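Local coordinates for beta-galactosidase (Marinomonas sp. ef1, PDB 6Y2K), which hydrolyses terminal non-reducing beta-D-galactose residues from beta-galactosides as a cold-active, hexameric enzyme of glycoside hydrolase family 42, at residues F37-I42 / C117-T122; W80-D83 / M88-K91; T148-A153 / R213-Q218; A221-Q226 / H253-D258; H241-M244 / A249-H252. All coordinates share one frame; numbering follows the deposited sequence. Where two conformers were deposited one is given.

Contact 1 of 5, residues F37-I42 / C117-T122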
# COMPACT_ATOMS: atom_id res chain seq x y z
N PHE A 37 -31.41 -34.14 -25.00
CA PHE A 37 -30.55 -35.12 -24.34
C PHE A 37 -31.19 -36.50 -24.17
O PHE A 37 -30.74 -37.30 -23.33
CB PHE A 37 -30.09 -34.60 -22.96
CG PHE A 37 -29.30 -33.31 -23.02
CD1 PHE A 37 -28.17 -33.19 -23.81
CD2 PHE A 37 -29.66 -32.23 -22.22
CE1 PHE A 37 -27.44 -32.01 -23.85
CE2 PHE A 37 -28.92 -31.06 -22.23
CZ PHE A 37 -27.81 -30.94 -23.05
N SER A 38 -32.20 -36.82 -24.98
CA SER A 38 -33.07 -37.99 -24.74
C SER A 38 -32.75 -39.27 -25.55
O SER A 38 -33.51 -40.23 -25.47
CB SER A 38 -34.56 -37.59 -24.93
OG SER A 38 -34.85 -37.25 -26.28
N TRP A 39 -31.64 -39.30 -26.28
CA TRP A 39 -31.34 -40.47 -27.14
C TRP A 39 -31.33 -41.79 -26.37
O TRP A 39 -31.91 -42.76 -26.84
CB TRP A 39 -30.03 -40.29 -27.94
CG TRP A 39 -29.90 -41.14 -29.20
CD1 TRP A 39 -30.38 -42.41 -29.40
CD2 TRP A 39 -29.19 -40.79 -30.40
NE1 TRP A 39 -30.03 -42.86 -30.65
CE2 TRP A 39 -29.30 -41.89 -31.28
CE3 TRP A 39 -28.46 -39.67 -30.81
CZ2 TRP A 39 -28.73 -41.89 -32.56
CZ3 TRP A 39 -27.89 -39.67 -32.07
CH2 TRP A 39 -28.03 -40.77 -32.94
N SER A 40 -30.73 -41.84 -25.18
CA SER A 40 -30.75 -43.10 -24.39
C SER A 40 -32.15 -43.51 -23.92
O SER A 40 -32.38 -44.69 -23.67
CB SER A 40 -29.78 -43.07 -23.20
OG SER A 40 -30.31 -42.38 -22.08
N THR A 41 -33.08 -42.55 -23.81
CA THR A 41 -34.49 -42.86 -23.51
C THR A 41 -35.19 -43.37 -24.78
O THR A 41 -35.94 -44.34 -24.72
CB THR A 41 -35.22 -41.62 -22.94
OG1 THR A 41 -34.56 -41.19 -21.74
CG2 THR A 41 -36.68 -41.93 -22.62
N ILE A 42 -34.91 -42.73 -25.92
CA ILE A 42 -35.51 -43.12 -27.20
C ILE A 42 -35.02 -44.49 -27.67
O ILE A 42 -35.82 -45.31 -28.11
CB ILE A 42 -35.23 -42.09 -28.32
CG1 ILE A 42 -35.86 -40.72 -27.97
CG2 ILE A 42 -35.78 -42.58 -29.67
CD1 ILE A 42 -35.31 -39.57 -28.79
N CYS A 117 -26.63 -39.62 -37.34
CA CYS A 117 -27.45 -38.42 -37.15
C CYS A 117 -28.54 -38.31 -38.23
O CYS A 117 -29.68 -37.96 -37.92
CB CYS A 117 -26.60 -37.14 -37.12
SG CYS A 117 -25.56 -37.00 -35.65
N ARG A 118 -28.17 -38.60 -39.48
CA ARG A 118 -29.15 -38.62 -40.58
C ARG A 118 -30.31 -39.56 -40.25
O ARG A 118 -31.47 -39.20 -40.44
CB ARG A 118 -28.50 -39.02 -41.91
CG ARG A 118 -29.36 -38.69 -43.14
CD ARG A 118 -28.80 -39.32 -44.40
NE ARG A 118 -27.39 -39.01 -44.58
CZ ARG A 118 -26.93 -37.83 -45.00
NH1 ARG A 118 -27.78 -36.85 -45.28
NH2 ARG A 118 -25.63 -37.64 -45.13
N ARG A 119 -29.98 -40.76 -39.75
CA ARG A 119 -30.99 -41.77 -39.37
C ARG A 119 -31.93 -41.26 -38.29
O ARG A 119 -33.15 -41.33 -38.44
CB ARG A 119 -30.34 -43.08 -38.89
CG ARG A 119 -31.36 -44.20 -38.65
CD ARG A 119 -30.80 -45.43 -37.95
NE ARG A 119 -30.25 -45.13 -36.63
CZ ARG A 119 -30.86 -45.38 -35.48
NH1 ARG A 119 -32.05 -45.97 -35.43
NH2 ARG A 119 -30.25 -45.03 -34.36
N MET A 120 -31.36 -40.79 -37.18
CA MET A 120 -32.17 -40.38 -36.02
C MET A 120 -32.98 -39.12 -36.29
O MET A 120 -34.15 -39.04 -35.89
CB MET A 120 -31.30 -40.21 -34.76
CG MET A 120 -32.04 -39.61 -33.56
SD MET A 120 -33.48 -40.55 -33.02
CE MET A 120 -32.71 -41.89 -32.12
N VAL A 121 -32.38 -38.13 -36.94
CA VAL A 121 -33.09 -36.89 -37.24
C VAL A 121 -34.22 -37.14 -38.24
O VAL A 121 -35.30 -36.55 -38.11
CB VAL A 121 -32.14 -35.77 -37.72
CG1 VAL A 121 -32.94 -34.54 -38.16
CG2 VAL A 121 -31.19 -35.38 -36.60
N THR A 122 -33.99 -38.01 -39.22
CA THR A 122 -35.05 -38.43 -40.13
C THR A 122 -36.19 -39.13 -39.39
O THR A 122 -37.36 -38.80 -39.60
CB THR A 122 -34.52 -39.34 -41.26
OG1 THR A 122 -33.54 -38.63 -42.01
CG2 THR A 122 -35.67 -39.77 -42.20
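The indole of Trp39 carries the methyl group of Met120 over one face and the guanidinium NH2 of Arg119 at its edge. This is a Met-aromatic contact between the short helix 39-42 and helix 111-128 of the TIM barrel. Met120 CE stands 3.5 Å from the centroid of the five-membered ring and 25° off its normal, a CH-pi approach. The sulfur stands above the same face at a greater distance, SD 4.8 Å from the centroid. With CG anti to the backbone N (chi1 172°), the methionine chain first leads out toward Trp39, and bends at chi2 and chi3 then turn the methyl onto the ring. Nearer the backbone, Met120 CB rests 3.8 Å from both Trp39 CZ2 and Trp39 CH2. Ile42 closes the apolar patch, its CG2 lying 4.0 Å from Met120 CE.

At the ring edge Arg119 NH2 lies near Trp39 CZ2, its guanidinium plane turned 42° from the indole; Arg119 has two conformers, so this neighbour is less certain than the methionine. Trp39 NE1 is hydrogen-bonded to Glu43 OE1, which in the conformer described also takes a salt bridge from Arg119 NH2. Ser184 of the neighbouring subunit, another copy of this protein, packs on Trp39. The closest approach across the contact is Met120 CE to Trp39 NE1, 3.2 Å.

Contact 2 of 5, residues W80-D83 / M88-K91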
# COMPACT_ATOMS: atom_id res chain seq x y z
N TRP A 80 -23.67 -47.42 -26.56
CA TRP A 80 -23.70 -48.49 -27.57
C TRP A 80 -23.31 -47.97 -28.96
O TRP A 80 -22.65 -48.66 -29.73
CB TRP A 80 -25.05 -49.22 -27.61
CG TRP A 80 -26.25 -48.41 -28.01
CD1 TRP A 80 -27.21 -47.94 -27.18
CD2 TRP A 80 -26.62 -48.00 -29.34
NE1 TRP A 80 -28.17 -47.26 -27.89
CE2 TRP A 80 -27.83 -47.28 -29.22
CE3 TRP A 80 -26.07 -48.19 -30.61
CZ2 TRP A 80 -28.48 -46.73 -30.33
CZ3 TRP A 80 -26.72 -47.64 -31.71
CH2 TRP A 80 -27.91 -46.92 -31.56
N LEU A 81 -23.71 -46.74 -29.28
CA LEU A 81 -23.40 -46.13 -30.58
C LEU A 81 -21.91 -45.75 -30.66
O LEU A 81 -21.25 -46.02 -31.66
CB LEU A 81 -24.33 -44.93 -30.82
CG LEU A 81 -24.35 -44.28 -32.21
CD1 LEU A 81 -25.67 -43.53 -32.43
CD2 LEU A 81 -23.18 -43.32 -32.41
N VAL A 82 -21.39 -45.15 -29.59
CA VAL A 82 -19.96 -44.83 -29.48
C VAL A 82 -19.10 -46.10 -29.67
O VAL A 82 -18.13 -46.09 -30.42
CB VAL A 82 -19.62 -44.13 -28.13
CG1 VAL A 82 -18.12 -44.02 -27.91
CG2 VAL A 82 -20.28 -42.75 -28.06
N ASP A 83 -19.49 -47.18 -28.99
CA ASP A 83 -18.75 -48.44 -29.08
C ASP A 83 -18.75 -49.02 -30.51
O ASP A 83 -17.77 -49.63 -30.93
CB ASP A 83 -19.31 -49.48 -28.09
CG ASP A 83 -19.01 -49.15 -26.64
OD1 ASP A 83 -18.13 -48.31 -26.37
OD2 ASP A 83 -19.67 -49.73 -25.75
N MET A 88 -15.62 -42.04 -34.44
CA MET A 88 -16.41 -40.83 -34.17
C MET A 88 -15.84 -39.96 -33.06
O MET A 88 -16.16 -38.78 -32.98
CB MET A 88 -17.89 -41.16 -33.86
CG MET A 88 -18.20 -41.53 -32.41
SD MET A 88 -19.89 -42.10 -32.17
CE MET A 88 -20.65 -40.57 -31.63
N LEU A 89 -15.01 -40.53 -32.18
CA LEU A 89 -14.51 -39.80 -31.03
C LEU A 89 -13.42 -38.80 -31.40
O LEU A 89 -12.51 -39.10 -32.17
CB LEU A 89 -14.00 -40.76 -29.95
CG LEU A 89 -15.07 -41.64 -29.28
CD1 LEU A 89 -14.41 -42.67 -28.37
CD2 LEU A 89 -16.09 -40.82 -28.50
N ALA A 90 -13.54 -37.60 -30.84
CA ALA A 90 -12.53 -36.56 -31.01
C ALA A 90 -11.25 -36.89 -30.26
O ALA A 90 -11.25 -37.73 -29.34
CB ALA A 90 -13.08 -35.23 -30.51
N LYS A 91 -10.16 -36.25 -30.65
CA LYS A 91 -8.96 -36.17 -29.81
C LYS A 91 -8.68 -34.72 -29.47
O LYS A 91 -8.85 -33.84 -30.32
CB LYS A 91 -7.76 -36.79 -30.48
CG LYS A 91 -7.84 -38.29 -30.55
CD LYS A 91 -6.61 -38.90 -31.18
CE LYS A 91 -6.73 -40.41 -31.14
NZ LYS A 91 -5.51 -41.03 -31.73
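Leu81 and Met88 form the tight part of this contact: Leu81 CD2 presses against Met88 SD at 3.5 Å and against Met88 CE at 3.8 Å. The two chains cross at about a right angle, so a single leucine methyl meets the thioether from the flank. Met88 CB points toward the helix, and CG sits between the backbone N and the carbonyl carbon (chi1 85°). The chain then runs straight through chi2 and turns only at chi3, which lays sulfur and methyl alongside the helix. The sulfur also reaches the backbone here, Met88 SD lying 3.8 Å from Val82 CA, while Val82 CG2 is farther off, 4.2 Å from the same sulfur.

Both segments belong to the long connection of the TIM barrel that follows strand 67-71 and leads to helix 111-128. Helix 79-84 is a short excursion in it, and the chain folds back at residues 88-91 to cover one flank of that helix. Tyr113 of helix 111-128 touches both Leu81 and Met88 on this buried side.

Toward solvent the packing is thinner. Partly exposed Leu89 offers its two methyls to one branch of Val82, with Leu89 CD2 3.8 Å and Leu89 CD1 4.0 Å from Val82 CG1. No hydrogen bond crosses between the segments anywhere. The exposed carboxylate of Asp83 turns instead to Lys79 on its own helix, forming a salt bridge through OD1.

Contact 3 of 5, residues T148-A153 / R213-Q218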
# COMPACT_ATOMS: atom_id res chain seq x y z
N THR A 148 -15.08 -28.20 -28.48
CA THR A 148 -15.30 -29.39 -29.29
C THR A 148 -15.32 -29.13 -30.81
O THR A 148 -15.59 -30.05 -31.58
CB THR A 148 -16.56 -30.17 -28.83
OG1 THR A 148 -17.68 -29.28 -28.68
CG2 THR A 148 -16.29 -30.86 -27.49
N VAL A 149 -15.02 -27.90 -31.24
CA VAL A 149 -14.89 -27.60 -32.68
C VAL A 149 -13.58 -28.20 -33.21
O VAL A 149 -13.59 -29.01 -34.14
CB VAL A 149 -14.95 -26.09 -32.97
CG1 VAL A 149 -14.73 -25.81 -34.45
CG2 VAL A 149 -16.30 -25.52 -32.52
N LEU A 150 -12.45 -27.81 -32.62
CA LEU A 150 -11.14 -28.35 -33.01
C LEU A 150 -10.98 -29.75 -32.41
O LEU A 150 -11.19 -29.96 -31.21
CB LEU A 150 -10.00 -27.44 -32.54
CG LEU A 150 -9.97 -26.01 -33.07
CD1 LEU A 150 -8.71 -25.30 -32.58
CD2 LEU A 150 -10.04 -25.95 -34.59
N SER A 151 -10.66 -30.71 -33.27
CA SER A 151 -10.40 -32.09 -32.88
C SER A 151 -9.24 -32.60 -33.72
O SER A 151 -9.01 -32.12 -34.83
CB SER A 151 -11.64 -32.96 -33.08
OG SER A 151 -11.32 -34.35 -33.01
N TYR A 152 -8.48 -33.54 -33.16
CA TYR A 152 -7.18 -33.92 -33.71
C TYR A 152 -7.08 -35.43 -33.90
O TYR A 152 -6.04 -36.04 -33.62
CB TYR A 152 -6.08 -33.37 -32.79
CG TYR A 152 -6.15 -31.87 -32.64
CD1 TYR A 152 -5.49 -31.03 -33.53
CD2 TYR A 152 -6.89 -31.28 -31.61
CE1 TYR A 152 -5.55 -29.64 -33.40
CE2 TYR A 152 -6.95 -29.89 -31.47
CZ TYR A 152 -6.27 -29.08 -32.38
OH TYR A 152 -6.33 -27.71 -32.26
N ALA A 153 -8.17 -36.01 -34.41
CA ALA A 153 -8.27 -37.43 -34.71
C ALA A 153 -8.09 -37.66 -36.21
O ALA A 153 -8.05 -36.70 -36.99
CB ALA A 153 -9.62 -37.96 -34.25
N ARG A 213 -10.67 -22.85 -40.09
CA ARG A 213 -11.70 -22.66 -41.11
C ARG A 213 -12.34 -23.99 -41.49
O ARG A 213 -13.57 -24.08 -41.60
CB ARG A 213 -11.11 -21.98 -42.35
CG ARG A 213 -10.73 -20.52 -42.13
CD ARG A 213 -9.67 -20.09 -43.13
NE ARG A 213 -9.53 -18.63 -43.22
CZ ARG A 213 -8.58 -18.02 -43.94
NH1 ARG A 213 -7.68 -18.71 -44.62
NH2 ARG A 213 -8.54 -16.68 -43.98
N CYS A 214 -11.51 -25.01 -41.68
CA CYS A 214 -12.01 -26.34 -42.05
C CYS A 214 -12.89 -26.93 -40.95
O CYS A 214 -14.00 -27.38 -41.22
CB CYS A 214 -10.84 -27.29 -42.38
SG CYS A 214 -11.36 -28.98 -42.73
N CYS A 215 -12.40 -26.91 -39.70
CA CYS A 215 -13.17 -27.39 -38.55
C CYS A 215 -14.50 -26.65 -38.40
O CYS A 215 -15.54 -27.27 -38.13
CB CYS A 215 -12.34 -27.32 -37.26
SG CYS A 215 -10.98 -28.52 -37.20
N SER A 216 -14.47 -25.33 -38.59
CA SER A 216 -15.70 -24.54 -38.57
C SER A 216 -16.66 -25.01 -39.67
O SER A 216 -17.84 -25.19 -39.43
CB SER A 216 -15.39 -23.05 -38.74
OG SER A 216 -16.57 -22.29 -38.70
N ASP A 217 -16.13 -25.20 -40.88
CA ASP A 217 -16.93 -25.74 -41.99
C ASP A 217 -17.56 -27.12 -41.70
O ASP A 217 -18.64 -27.41 -42.21
CB ASP A 217 -16.12 -25.79 -43.29
CG ASP A 217 -16.08 -24.44 -44.00
OD1 ASP A 217 -16.81 -23.50 -43.63
OD2 ASP A 217 -15.31 -24.34 -44.97
N GLN A 218 -16.89 -27.96 -40.90
CA GLN A 218 -17.47 -29.24 -40.50
C GLN A 218 -18.69 -29.05 -39.58
O GLN A 218 -19.64 -29.84 -39.64
CB GLN A 218 -16.42 -30.15 -39.81
CG GLN A 218 -15.11 -30.40 -40.57
CD GLN A 218 -15.29 -30.67 -42.07
OE1 GLN A 218 -16.00 -31.60 -42.48
NE2 GLN A 218 -14.64 -29.86 -42.88
O HOH W 1 -14.86 -29.63 -36.57
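The connection that leaves strand 134-138 of the TIM barrel and leads into helix 154-168 lies here against helix 205-233, with Cys215 as the residue that meets it. Cys215 points toward residues 148-153 and fits between Val149 and Leu150. Its SG, anti to the carbonyl carbon (chi1 -70°), is turned to the leucine, so that Leu150 CD2 touches Cys215 SG and Cys215 CB alike, each at 3.8 Å. On the valine side, Val149 CG1 lies 4.0 Å from Cys215 CB. The carbonyl of Val149 comes close as well, its O 3.8 Å from Cys215 CB.

No direct hydrogen bond crosses the contact. A water bridges the two backbones instead, 2.8 Å from Val149 O and 2.9 Å from Cys215 O. It has further acceptors in reach, so its protons may be shared among them. One helical carbonyl nearby is doubly used: Cys214 O takes the backbone N of Gln218 in the ordinary helical way and also Gln218 NE2, at 3.1 Å. That amide arrives from above the carbonyl plane, 47° out of it, rather than along a lone pair, while Gln218 OE1 is engaged by Arg114 of helix 111-128.

Ser216 OG holds the backbone N of Asp251, joining helix 205-233 to the loop beyond strand 238-244. On another flank Cys214 packs against Phe160 and Trp163 of helix 154-168, and Arg213 and Ser216 touch Trp422 of helix 418-426.

Contact 4 of 5, residues A221-Q226 / H253-D258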
# COMPACT_ATOMS: atom_id res chain seq x y z
N ALA A 221 -21.45 -28.09 -42.03
CA ALA A 221 -21.92 -29.30 -42.73
C ALA A 221 -22.76 -30.22 -41.84
O ALA A 221 -23.80 -30.73 -42.28
CB ALA A 221 -20.74 -30.08 -43.29
N PHE A 222 -22.31 -30.43 -40.61
CA PHE A 222 -23.03 -31.24 -39.60
C PHE A 222 -24.43 -30.68 -39.34
O PHE A 222 -25.40 -31.44 -39.25
CB PHE A 222 -22.22 -31.28 -38.31
CG PHE A 222 -22.81 -32.14 -37.21
CD1 PHE A 222 -23.72 -31.61 -36.31
CD2 PHE A 222 -22.39 -33.45 -37.04
CE1 PHE A 222 -24.23 -32.38 -35.27
CE2 PHE A 222 -22.90 -34.24 -36.01
CZ PHE A 222 -23.83 -33.70 -35.12
N ASN A 223 -24.52 -29.36 -39.21
CA ASN A 223 -25.78 -28.68 -38.98
C ASN A 223 -26.67 -28.72 -40.23
O ASN A 223 -27.89 -28.95 -40.13
CB ASN A 223 -25.53 -27.23 -38.54
CG ASN A 223 -26.81 -26.48 -38.23
OD1 ASN A 223 -27.54 -26.83 -37.29
ND2 ASN A 223 -27.11 -25.44 -39.02
N LYS A 224 -26.07 -28.49 -41.39
CA LYS A 224 -26.79 -28.45 -42.66
C LYS A 224 -27.51 -29.77 -42.99
O LYS A 224 -28.61 -29.75 -43.57
CB LYS A 224 -25.84 -28.05 -43.80
CG LYS A 224 -26.47 -27.90 -45.18
CD LYS A 224 -27.71 -27.01 -45.16
CE LYS A 224 -27.98 -26.34 -46.50
NZ LYS A 224 -28.27 -27.31 -47.60
N LEU A 225 -26.92 -30.90 -42.63
CA LEU A 225 -27.59 -32.18 -42.89
C LEU A 225 -28.90 -32.29 -42.10
O LEU A 225 -29.89 -32.80 -42.62
CB LEU A 225 -26.66 -33.38 -42.69
CG LEU A 225 -26.55 -34.16 -41.37
CD1 LEU A 225 -27.76 -35.04 -41.09
CD2 LEU A 225 -25.29 -35.01 -41.42
N GLN A 226 -28.91 -31.78 -40.86
CA GLN A 226 -30.12 -31.78 -40.04
C GLN A 226 -31.15 -30.78 -40.59
O GLN A 226 -32.33 -31.10 -40.69
CB GLN A 226 -29.80 -31.49 -38.57
CG GLN A 226 -28.82 -32.50 -37.96
CD GLN A 226 -28.80 -32.53 -36.43
OE1 GLN A 226 -29.77 -32.11 -35.77
NE2 GLN A 226 -27.72 -33.01 -35.86
N HIS A 253 -22.04 -16.71 -37.97
CA HIS A 253 -22.78 -16.11 -39.08
C HIS A 253 -23.06 -17.14 -40.18
O HIS A 253 -24.16 -17.18 -40.74
CB HIS A 253 -22.02 -14.92 -39.69
CG HIS A 253 -21.82 -13.78 -38.75
ND1 HIS A 253 -20.59 -13.46 -38.21
CD2 HIS A 253 -22.70 -12.90 -38.22
CE1 HIS A 253 -20.72 -12.42 -37.41
NE2 HIS A 253 -21.99 -12.06 -37.40
N LYS A 254 -22.07 -17.99 -40.46
CA LYS A 254 -22.18 -18.98 -41.54
C LYS A 254 -23.15 -20.09 -41.17
O LYS A 254 -24.01 -20.46 -41.98
CB LYS A 254 -20.80 -19.53 -41.92
CG LYS A 254 -20.78 -20.28 -43.24
CD LYS A 254 -19.37 -20.68 -43.64
CE LYS A 254 -19.37 -21.39 -45.00
NZ LYS A 254 -18.01 -21.83 -45.42
N VAL A 255 -23.06 -20.61 -39.94
CA VAL A 255 -24.05 -21.57 -39.43
C VAL A 255 -25.45 -20.93 -39.47
O VAL A 255 -26.41 -21.58 -39.87
CB VAL A 255 -23.71 -22.06 -38.01
CG1 VAL A 255 -24.85 -22.86 -37.39
CG2 VAL A 255 -22.44 -22.91 -38.04
N GLY A 256 -25.53 -19.66 -39.09
CA GLY A 256 -26.78 -18.91 -39.08
C GLY A 256 -27.49 -18.75 -40.42
O GLY A 256 -28.71 -18.61 -40.44
N GLN A 257 -26.74 -18.78 -41.53
CA GLN A 257 -27.30 -18.72 -42.89
C GLN A 257 -28.30 -19.85 -43.15
O GLN A 257 -29.23 -19.71 -43.94
CB GLN A 257 -26.21 -18.82 -43.97
CG GLN A 257 -25.25 -17.64 -44.08
CD GLN A 257 -24.13 -17.91 -45.07
OE1 GLN A 257 -23.18 -17.13 -45.18
NE2 GLN A 257 -24.22 -19.03 -45.78
N ASP A 258 -28.09 -21.00 -42.49
CA ASP A 258 -28.94 -22.18 -42.68
C ASP A 258 -30.11 -22.29 -41.69
O ASP A 258 -30.85 -23.26 -41.73
CB ASP A 258 -28.07 -23.45 -42.63
CG ASP A 258 -27.06 -23.50 -43.77
OD1 ASP A 258 -27.41 -23.11 -44.91
OD2 ASP A 258 -25.91 -23.93 -43.55
O HOH W 2 -25.28 -24.91 -41.14
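This is a partly buried, water-bridged contact between helix 205-233, which precedes strand 238-244 of the TIM barrel, and residues 253-258, which take in most of the short helix 252-256 that follows that strand. The water accepts from Asn223 ND2 at 2.9 Å and donates to Asp258 OD2 at 2.7 Å, so an amide and a carboxylate that do not bond directly are joined through it. The asparagine CG lies anti to the backbone N (chi1 -178°), which sends the amide across to the opposite segment. There ND2 also rests 3.8 Å from the methyl Val255 CG1. The other end of the amide is fixed as well: Asn223 OD1 is hydrogen-bonded by Tyr143 OH and Thr139 OG1, leaving ND2 to face the water.

Lys224 touches Asp258 through its aliphatic part and not its ammonium. Lys224 CE comes 3.6 Å from Asp258 OD1 and Lys224 CD 3.8 Å from Asp258 CG, the two chains crossing at about a right angle. Bends at chi2 and chi4 carry Lys224 NZ to Asp228, with which it forms a salt bridge; it stays 5.1 Å from Asp258 OD1, where attraction is probably only long-range.

Val220, one residue before the segment, packs on Lys254, Val255 and Asp258. On another side of helix 205-233, Phe222 lies on Cys117 and Gln226 on Val121, both of helix 111-128.

Contact 5 of 5, residues H241-M244 / A249-H252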
# COMPACT_ATOMS: atom_id res chain seq x y z
N HIS A 241 -30.53 -22.76 -33.51
CA HIS A 241 -29.49 -23.36 -32.69
C HIS A 241 -29.19 -22.46 -31.49
O HIS A 241 -29.42 -21.24 -31.54
CB HIS A 241 -28.21 -23.64 -33.49
CG HIS A 241 -27.21 -24.41 -32.70
ND1 HIS A 241 -27.37 -25.75 -32.42
CD2 HIS A 241 -26.11 -24.01 -32.02
CE1 HIS A 241 -26.39 -26.15 -31.64
NE2 HIS A 241 -25.61 -25.12 -31.38
N ASN A 242 -28.72 -23.07 -30.40
CA ASN A 242 -28.41 -22.35 -29.16
C ASN A 242 -26.90 -22.10 -29.02
O ASN A 242 -26.14 -23.01 -28.70
CB ASN A 242 -29.05 -23.02 -27.92
CG ASN A 242 -28.60 -24.46 -27.71
OD1 ASN A 242 -28.29 -25.19 -28.65
ND2 ASN A 242 -28.58 -24.89 -26.45
N TYR A 243 -26.50 -20.86 -29.28
CA TYR A 243 -25.11 -20.40 -29.20
C TYR A 243 -24.77 -19.97 -27.77
O TYR A 243 -25.63 -19.94 -26.89
CB TYR A 243 -24.88 -19.25 -30.17
CG TYR A 243 -25.33 -19.53 -31.59
CD1 TYR A 243 -24.81 -20.62 -32.29
CD2 TYR A 243 -26.25 -18.70 -32.24
CE1 TYR A 243 -25.21 -20.89 -33.60
CE2 TYR A 243 -26.65 -18.96 -33.55
CZ TYR A 243 -26.13 -20.06 -34.23
OH TYR A 243 -26.53 -20.32 -35.53
N MET A 244 -23.50 -19.64 -27.55
CA MET A 244 -22.99 -19.40 -26.20
C MET A 244 -22.33 -18.04 -26.05
O MET A 244 -21.97 -17.40 -27.04
CB MET A 244 -21.99 -20.49 -25.83
CG MET A 244 -22.60 -21.89 -25.78
SD MET A 244 -21.36 -23.18 -25.60
CE MET A 244 -20.62 -23.20 -27.23
N ALA A 249 -15.06 -20.32 -31.66
CA ALA A 249 -14.32 -21.35 -32.39
C ALA A 249 -14.91 -21.78 -33.74
O ALA A 249 -14.21 -22.40 -34.52
CB ALA A 249 -14.11 -22.57 -31.51
N PHE A 250 -16.19 -21.48 -34.00
CA PHE A 250 -16.76 -21.62 -35.35
C PHE A 250 -17.44 -20.33 -35.80
O PHE A 250 -17.73 -19.44 -35.00
CB PHE A 250 -17.72 -22.82 -35.44
CG PHE A 250 -19.01 -22.65 -34.69
CD1 PHE A 250 -19.11 -23.03 -33.36
CD2 PHE A 250 -20.14 -22.13 -35.32
CE1 PHE A 250 -20.30 -22.88 -32.67
CE2 PHE A 250 -21.34 -21.98 -34.63
CZ PHE A 250 -21.42 -22.36 -33.31
N ASP A 251 -17.66 -20.22 -37.11
CA ASP A 251 -18.31 -19.06 -37.71
C ASP A 251 -19.82 -19.13 -37.49
O ASP A 251 -20.52 -19.87 -38.20
CB ASP A 251 -17.94 -18.98 -39.19
CG ASP A 251 -18.44 -17.72 -39.88
OD1 ASP A 251 -19.31 -17.02 -39.33
OD2 ASP A 251 -17.94 -17.45 -41.00
N HIS A 252 -20.31 -18.34 -36.53
CA HIS A 252 -21.73 -18.35 -36.16
C HIS A 252 -22.60 -17.65 -37.21
O HIS A 252 -23.79 -17.96 -37.32
CB HIS A 252 -21.96 -17.68 -34.80
CG HIS A 252 -21.33 -18.40 -33.64
ND1 HIS A 252 -19.99 -18.76 -33.62
CD2 HIS A 252 -21.85 -18.81 -32.47
CE1 HIS A 252 -19.73 -19.37 -32.47
NE2 HIS A 252 -20.84 -19.41 -31.75
O HOH W 3 -21.71 -20.63 -29.36
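A water is gripped from both segments, 2.7 Å from Met244 N, whose proton it accepts, and 2.8 Å from His252 NE2. The imidazole is held at its other nitrogen too: His252 ND1 donates to Phe250 O at 2.7 Å, a bent bond with an N-H...O angle of 136°. The carbonyl oxygen lies close to the imidazole plane, but the nitrogen sits above the plane of that carbonyl and not on a lone pair.

Around these bonds three rings pack together. His252 CD2 lies 3.5 Å from Tyr243 CD1, and the two rings meet obliquely, their centroids 5.0 Å apart and their planes at 58°. Phe250 turns its edge to the tyrosine, Phe250 CZ touching Tyr243 CD1 at 3.9 Å. Its CG sits between the backbone N and the carbonyl carbon (chi1 70°), which folds the phenyl back beneath the imidazole, with His252 CE1 3.4 Å above the centre of its face.

The setting is the C-terminal end of strand 238-244 in the TIM barrel and the loop that leads on to helix 252-256. Asp251 caps that helix through OD1 on Lys254 N, and Tyr418 of helix 418-426 lies nearly parallel to the His252 ring. With ND1 donating to a backbone carbonyl and NE2 bonded to the water, rotation of the imidazole is probably restricted, and loop and strand are joined through this ring and one water.

All five contacts lie in the TIM-barrel domain. Contacts 1 and 2 share a core in which Trp39 CZ2 meets Leu81 CD1 at 3.5 Å, and both touch the second subunit. Contact 2 reaches contact 3 through Lys91 O and Tyr152 N, 2.9 Å apart. Helix 205-233 serves contacts 3 and 4, which are tied by the salt bridge Asp217 OD1 to Lys254 NZ, 2.7 Å. Contact 3 packs on contact 5 with Val149 CG1 3.4 Å from Ala249 O, and contact 5 touches contact 4, Val255 CG2 lying 3.6 Å from Phe250 CD2. In such barrels the catalytic carboxylates are expected at the ends of strands 134-138 and 310-315; contact 5 lies at the end of strand 238-244, the neighbour of strand 134-138.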